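Local coordinates for protein beta-galactosidase (Geobacillus stearothermophilus, PDB 4OIF) that probably hydrolyses terminal non-reducing beta-D-galactose residues in beta-D-galactosides, working as a zinc-binding homotrimer of glycoside hydrolase family 42, at residues A[287-292]-A[298-303]; A[326-329]-A[333-336]. One frame throughout, in Å; residues are numbered along the deposited sequence.

Contact 1: residues A[287-292]-A[298-303]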
# COMPACT_ATOMS: atom_id res chain seq x y z
N PRO A 287 -2.06 -12.10 22.42
CA PRO A 287 -1.78 -13.07 21.35
C PRO A 287 -3.02 -13.31 20.50
O PRO A 287 -4.13 -13.31 21.04
CB PRO A 287 -1.39 -14.34 22.12
CG PRO A 287 -1.08 -13.89 23.50
CD PRO A 287 -1.98 -12.73 23.75
N ALA A 288 -2.84 -13.51 19.20
CA ALA A 288 -3.97 -13.73 18.32
C ALA A 288 -4.36 -15.21 18.32
O ALA A 288 -4.16 -15.91 17.32
CB ALA A 288 -3.65 -13.26 16.92
N TRP A 289 -4.91 -15.66 19.44
CA TRP A 289 -5.26 -17.07 19.62
C TRP A 289 -6.27 -17.54 18.58
O TRP A 289 -7.23 -16.85 18.27
CB TRP A 289 -5.83 -17.33 21.02
CG TRP A 289 -4.89 -17.04 22.18
CD1 TRP A 289 -5.05 -16.06 23.13
CD2 TRP A 289 -3.68 -17.72 22.50
NE1 TRP A 289 -4.00 -16.11 24.03
CE2 TRP A 289 -3.15 -17.11 23.67
CE3 TRP A 289 -2.98 -18.79 21.92
CZ2 TRP A 289 -1.96 -17.54 24.25
CZ3 TRP A 289 -1.80 -19.21 22.51
CH2 TRP A 289 -1.30 -18.58 23.66
N HIS A 290 -6.01 -18.74 18.06
CA HIS A 290 -6.89 -19.43 17.12
C HIS A 290 -6.87 -18.79 15.73
O HIS A 290 -7.80 -18.96 14.96
CB HIS A 290 -8.32 -19.48 17.65
CG HIS A 290 -8.41 -19.88 19.09
ND1 HIS A 290 -7.94 -21.09 19.56
CD2 HIS A 290 -8.92 -19.23 20.16
CE1 HIS A 290 -8.16 -21.16 20.87
NE2 HIS A 290 -8.75 -20.04 21.25
N ASN A 291 -5.78 -18.08 15.42
CA ASN A 291 -5.55 -17.58 14.07
C ASN A 291 -5.38 -18.74 13.11
O ASN A 291 -5.21 -19.89 13.53
CB ASN A 291 -4.32 -16.65 14.00
CG ASN A 291 -2.99 -17.37 14.28
OD1 ASN A 291 -2.47 -18.10 13.43
ND2 ASN A 291 -2.42 -17.13 15.46
N ASP A 292 -5.43 -18.46 11.81
CA ASP A 292 -5.39 -19.54 10.83
C ASP A 292 -4.04 -19.67 10.15
O ASP A 292 -3.95 -20.24 9.07
CB ASP A 292 -6.49 -19.34 9.76
CG ASP A 292 -6.28 -18.10 8.91
OD1 ASP A 292 -5.41 -17.26 9.25
OD2 ASP A 292 -7.02 -17.96 7.90
N ASP A 298 2.78 -22.95 18.52
CA ASP A 298 3.76 -21.96 18.02
C ASP A 298 3.55 -20.57 18.64
O ASP A 298 4.51 -19.88 19.07
CB ASP A 298 3.69 -21.86 16.49
CG ASP A 298 4.18 -23.11 15.79
OD1 ASP A 298 5.20 -23.70 16.21
OD2 ASP A 298 3.52 -23.51 14.80
N LEU A 299 2.28 -20.16 18.68
CA LEU A 299 1.91 -18.91 19.32
C LEU A 299 2.30 -18.93 20.80
O LEU A 299 2.90 -17.97 21.31
CB LEU A 299 0.42 -18.64 19.16
CG LEU A 299 -0.07 -17.28 19.65
CD1 LEU A 299 0.79 -16.18 19.03
CD2 LEU A 299 -1.53 -17.08 19.28
N ALA A 300 1.96 -20.03 21.47
CA ALA A 300 2.24 -20.18 22.90
C ALA A 300 3.73 -20.05 23.16
O ALA A 300 4.15 -19.39 24.10
CB ALA A 300 1.72 -21.51 23.42
N MET A 301 4.52 -20.67 22.29
CA MET A 301 5.97 -20.56 22.34
C MET A 301 6.42 -19.10 22.22
O MET A 301 7.28 -18.65 23.00
CB MET A 301 6.62 -21.38 21.22
CG MET A 301 8.13 -21.41 21.29
SD MET A 301 8.81 -22.45 20.00
CE MET A 301 8.17 -21.59 18.57
N LYS A 302 5.86 -18.37 21.26
CA LYS A 302 6.18 -16.94 21.13
C LYS A 302 5.89 -16.15 22.41
O LYS A 302 6.69 -15.29 22.87
CB LYS A 302 5.41 -16.31 19.96
CG LYS A 302 5.92 -16.68 18.59
CD LYS A 302 5.10 -15.98 17.53
CE LYS A 302 5.15 -16.70 16.21
NZ LYS A 302 4.21 -16.10 15.22
N VAL A 303 4.74 -16.46 23.00
CA VAL A 303 4.33 -15.81 24.24
C VAL A 303 5.33 -16.11 25.35
O VAL A 303 5.75 -15.21 26.09
CB VAL A 303 2.92 -16.25 24.67
CG1 VAL A 303 2.51 -15.57 25.97
CG2 VAL A 303 1.91 -15.94 23.57

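Contact 2: residues A[326-329]-A[333-336]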
# COMPACT_ATOMS: atom_id res chain seq x y z
N SER A 326 -11.23 -12.59 26.55
CA SER A 326 -11.97 -13.09 25.40
C SER A 326 -11.33 -12.64 24.08
O SER A 326 -10.49 -13.36 23.53
CB SER A 326 -13.44 -12.63 25.47
OG SER A 326 -13.56 -11.22 25.53
N LEU A 327 -11.69 -11.45 23.61
CA LEU A 327 -11.20 -10.96 22.32
C LEU A 327 -10.73 -9.50 22.45
O LEU A 327 -10.90 -8.90 23.51
CB LEU A 327 -12.30 -11.13 21.24
CG LEU A 327 -13.71 -10.51 21.27
CD1 LEU A 327 -14.05 -9.82 22.57
CD2 LEU A 327 -13.82 -9.47 20.23
N VAL A 328 -10.08 -8.97 21.41
CA VAL A 328 -9.75 -7.54 21.38
C VAL A 328 -10.55 -6.83 20.28
O VAL A 328 -11.43 -7.42 19.67
CB VAL A 328 -8.25 -7.30 21.16
CG1 VAL A 328 -7.44 -7.94 22.28
CG2 VAL A 328 -7.81 -7.82 19.80
N ASN A 329 -10.24 -5.56 20.03
CA ASN A 329 -11.06 -4.76 19.12
C ASN A 329 -10.31 -4.34 17.87
O ASN A 329 -10.91 -4.04 16.84
CB ASN A 329 -11.56 -3.49 19.83
CG ASN A 329 -10.42 -2.59 20.29
OD1 ASN A 329 -9.54 -3.02 21.04
ND2 ASN A 329 -10.40 -1.36 19.80
N VAL A 333 -8.83 -9.65 12.61
CA VAL A 333 -9.86 -10.64 12.88
C VAL A 333 -9.96 -10.77 14.38
O VAL A 333 -9.08 -11.36 15.01
CB VAL A 333 -9.54 -12.03 12.28
CG1 VAL A 333 -10.64 -13.03 12.64
CG2 VAL A 333 -9.35 -11.94 10.76
N ASN A 334 -11.02 -10.23 14.97
CA ASN A 334 -11.16 -10.23 16.42
C ASN A 334 -11.84 -11.49 16.95
O ASN A 334 -12.97 -11.45 17.42
CB ASN A 334 -11.91 -8.98 16.88
CG ASN A 334 -11.14 -7.72 16.55
OD1 ASN A 334 -10.06 -7.48 17.10
ND2 ASN A 334 -11.67 -6.92 15.63
N LYS A 335 -11.12 -12.60 16.87
CA LYS A 335 -11.62 -13.88 17.33
C LYS A 335 -11.41 -14.00 18.84
O LYS A 335 -10.36 -13.61 19.37
CB LYS A 335 -10.92 -15.01 16.59
CG LYS A 335 -11.62 -16.35 16.62
CD LYS A 335 -10.85 -17.34 15.75
CE LYS A 335 -11.48 -18.70 15.74
NZ LYS A 335 -10.60 -19.62 14.98
N ALA A 336 -12.42 -14.52 19.53
CA ALA A 336 -12.36 -14.73 20.97
C ALA A 336 -11.71 -16.06 21.32
O ALA A 336 -11.73 -17.01 20.53
CB ALA A 336 -13.75 -14.64 21.58
O HOH W 1 -9.54 -10.75 19.31

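Contact 1: residues A[287-292]-A[298-303]
The indole of Trp-289 presents one face to Leu-299, whose CG stands 4.3 Å from the centroid of the six-membered ring and 29° off its normal, an off-centre CH-pi contact. Pro-287 CB lies over the rim of that same face. At the ring's edge, near its plane, CH2 comes within 4.0 Å of the Ala-300 CA; the small side chain of alanine lets the ring edge come this close to the helix backbone. With CG anti to its own carbonyl carbon (chi1 -61°), Trp-289 swings its benzo ring toward the helix.

Leu-299 reaches out from the helix, and its CD2 branch does most of the touching: it sits 3.5 Å from Trp-289 CE3 and 3.9 Å from Pro-287 CB. One turn on, Val-303 CG2 meets Pro-287 CG at 3.6 Å, the two side chains crossing at about a right angle. Leu-299 CD2 also touches Ala-288 O, the carbonyl through which the Ala-288 to Asn-291 type II turn is clasped by its own amide, Asn-291 ND2 donating to Ala-288 O at 2.8 Å with a fairly straight N-H (160°). Cutting Trp-289 back to an alanine is likely to open a gap between loop and helix, leaving Leu-299 without its aromatic face and Ala-300 without its neighbour.

The contact belongs to a beta-alpha unit of the TIM barrel: the loop leaves strand 282-284 and folds back on helix 296-312. Helix 341-351 packs on Trp-289 and Val-303 through Met-341, Gln-348 and Met-349, while helix 438-451 lies against Met-301.

Contact 2: residues A[326-329]-A[333-336]
Leu-327 CB rests against Ala-336, 3.8 Å from its CB, where the two backbones come so close (CA to CA 4.2 Å) that a single methyl suits the space. Placed between the backbone N and the carbonyl carbon by a chi1 of 60°, Leu-327 CG sends its CD2 branch to Asn-334, 3.5 Å from the backbone O. Ser-326 O meets Ala-336 CA at 3.5 Å in a CA-H...O contact.

Asn-334 is the polar counterpart. Its ND2 gives Asn-329 O only a weak hydrogen bond, 3.2 Å long and bent to 124°; its stronger partner is the carbonyl of Phe-431 of the second subunit. The other amide atom, OD1, lies 2.9 Å from Val-328 O, an acceptor facing an acceptor with no bond between them. This probably costs some repulsion, offset by the His-331 N-H that OD1 accepts. An asparagine suits this place because its short amide can accept from its own loop and donate to the neighbouring chain. Between the backbones a water oxygen accepts from Val-328 N at 2.8 Å and donates to Lys-335 O at 3.0 Å.

The chain thus doubles back within the loop after barrel strand 319-322, a strand ending in Glu-322, the predicted nucleophile. The connecting residues include Trp-330, predicted to bind substrate, and an inverse gamma turn centred on Asn-334 shapes the return.

Farther out, Thr-324 OG1 bonds both Ser-326 N and Leu-327 O. Lys-335 points away from segment 326-329, its long extended chain taking the ammonium to a salt bridge with Asp-539 of that neighbouring subunit.

Overall arrangement
Contact 1 closes before contact 2 opens, and their centres lie 13 Å apart on the same side of the chain's centre. Each involves a loop leaving the C-terminal end of a barrel strand, 282-284 for contact 1 and 319-322 for contact 2; these strands pair in parallel, so their loops are neighbours. They meet directly: Lys-335 NZ lies 2.9 Å from His-290 O, a probable hydrogen bond, and His-290 CD2 packs on Ala-336 O at 3.6 Å. Both contacts touch the second subunit, so loops close to the predicted catalytic and substrate-binding residues of the TIM barrel also help to form the trimer interface.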